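Local coordinates for protein alpha-14 giardin (Giardia lamblia, PDB 3CHK) that binds calcium and, as an annexin, may act as a calcium-regulated structural element linking the phospholipid bilayer to the underlying axoneme, at the calcium ion site. Residues are numbered along the deposited sequence; one frame, centred on the assembly and turned at random.

The calcium ion site. Residues 60, 63-68, 72. With CA (calcium ion), chain B.
Helix 59-66 ends in a short turn that leads into helix 69-78, and the calcium ion sits at this junction. Glu72 supplies the acidic side chain. From CB its chain runs straight: CG lies anti to the backbone N (chi1 -179°) and the next bond is again extended (chi2 178°), so CB and CG serve as a spacer that carries the carboxylate to the metal. CD of Glu72 stands 3.4 Å from the calcium ion, and its two oxygens divide the work. OE1 of Glu72 bonds the calcium ion at 2.4 Å, whereas OE2 of Glu72 stays 3.8 Å from the ion, which makes the coordination monodentate. OE2 of Glu72 instead meets water 3 at 2.7 Å, and that water is itself a metal ligand, so the carboxylate holds the ion both directly and through water. Backbone carbonyls add two further bonds. O of Leu67 bonds the calcium ion at 2.3 Å. O of Lys64, on the last turn of helix 59-66, bonds the calcium ion at 2.4 Å. With waters 1 to 4 the ion has at least seven ligands, a set resembling the type III sites of annexins. The Lys64 side chain extends away from the ion, its NZ forming a salt bridge of 2.9 Å to the syn lone pair of Asp60 OD1 one helical turn back; this may steady the carbonyl-bearing residue. By tying two helices together beside a water-rich face, the site probably supports calcium-dependent phospholipid binding.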
loop_
_atom_site.group_PDB
_atom_site.type_symbol
_atom_site.label_atom_id
_atom_site.label_comp_id
_atom_site.label_asym_id
_atom_site.label_seq_id
_atom_site.Cartn_x
_atom_site.Cartn_y
_atom_site.Cartn_z
ATOM N N ASP A 60 -9.577 16.157 -13.148
ATOM C CA ASP A 60 -8.643 15.162 -13.665
ATOM C C ASP A 60 -8.089 15.605 -15.030
ATOM O O ASP A 60 -6.875 15.572 -15.266
ATOM C CB ASP A 60 -9.336 13.786 -13.733
ATOM C CG ASP A 60 -8.597 12.789 -14.614
ATOM O OD1 ASP A 60 -8.730 12.879 -15.859
ATOM O OD2 ASP A 60 -7.911 11.892 -14.057
ATOM N N LEU A 63 -5.819 18.802 -14.549
ATOM C CA LEU A 63 -4.487 18.459 -14.033
ATOM C C LEU A 63 -3.584 17.911 -15.119
ATOM O O LEU A 63 -2.412 18.251 -15.172
ATOM C CB LEU A 63 -4.586 17.435 -12.900
ATOM C CG LEU A 63 -5.336 17.809 -11.620
ATOM C CD1 LEU A 63 -5.553 16.538 -10.763
ATOM C CD2 LEU A 63 -4.611 18.876 -10.839
ATOM N N LYS A 64 -4.148 17.046 -15.959
ATOM C CA LYS A 64 -3.458 16.431 -17.085
ATOM C C LYS A 64 -2.946 17.467 -18.090
ATOM O O LYS A 64 -1.853 17.297 -18.638
ATOM C CB LYS A 64 -4.376 15.429 -17.788
ATOM C CG LYS A 64 -4.487 14.083 -17.090
ATOM C CD LYS A 64 -5.553 13.198 -17.720
ATOM C CE LYS A 64 -5.545 11.815 -17.080
ATOM N NZ LYS A 64 -6.844 11.067 -17.207
ATOM N N LYS A 65 -3.712 18.536 -18.317
ATOM C CA LYS A 65 -3.274 19.577 -19.266
ATOM C C LYS A 65 -2.122 20.443 -18.733
ATOM O O LYS A 65 -1.318 20.975 -19.516
ATOM C CB LYS A 65 -4.459 20.439 -19.775
ATOM C CG LYS A 65 -4.665 21.789 -19.075
ATOM C CD LYS A 65 -5.792 22.631 -19.719
ATOM C CE LYS A 65 -7.195 22.214 -19.228
ATOM N NZ LYS A 65 -8.338 22.925 -19.909
ATOM N N HIS A 66 -2.017 20.565 -17.411
ATOM C CA HIS A 66 -1.056 21.485 -16.812
ATOM C C HIS A 66 0.182 20.835 -16.197
ATOM O O HIS A 66 1.210 21.485 -16.046
ATOM C CB HIS A 66 -1.738 22.371 -15.773
ATOM C CG HIS A 66 -2.640 23.403 -16.370
ATOM N ND1 HIS A 66 -2.171 24.423 -17.171
ATOM C CD2 HIS A 66 -3.979 23.575 -16.285
ATOM C CE1 HIS A 66 -3.186 25.176 -17.560
ATOM N NE2 HIS A 66 -4.294 24.684 -17.035
ATOM N N LEU A 67 0.062 19.574 -15.808
ATOM C CA LEU A 67 1.161 18.904 -15.126
ATOM C C LEU A 67 1.822 17.907 -16.049
ATOM O O LEU A 67 1.313 17.608 -17.149
ATOM C CB LEU A 67 0.677 18.210 -13.830
ATOM C CG LEU A 67 -0.170 19.029 -12.851
ATOM C CD1 LEU A 67 -0.507 18.212 -11.596
ATOM C CD2 LEU A 67 0.519 20.316 -12.439
ATOM N N SER A 68 2.977 17.413 -15.616
ATOM C CA SER A 68 3.684 16.373 -16.348
ATOM C C SER A 68 4.370 15.353 -15.428
ATOM O O SER A 68 4.548 15.596 -14.218
ATOM C CB SER A 68 4.704 16.965 -17.338
ATOM O OG SER A 68 5.754 17.624 -16.652
ATOM N N GLU A 72 2.517 14.785 -12.069
ATOM C CA GLU A 72 1.165 14.504 -12.601
ATOM C C GLU A 72 0.556 13.188 -12.089
ATOM O O GLU A 72 -0.571 13.169 -11.585
ATOM C CB GLU A 72 1.158 14.489 -14.126
ATOM C CG GLU A 72 -0.235 14.232 -14.727
ATOM C CD GLU A 72 -0.234 14.268 -16.244
ATOM O OE1 GLU A 72 0.365 15.206 -16.813
ATOM O OE2 GLU A 72 -0.853 13.390 -16.879
HETATM CA CA CA B . 0.306 16.391 -18.878
HETATM O O HOH W 1 -0.702 16.307 -21.281
HETATM O O HOH W 2 2.424 15.462 -19.437
HETATM O O HOH W 3 -0.860 14.706 -19.279
HETATM O O HOH W 4 1.435 18.488 -19.900
#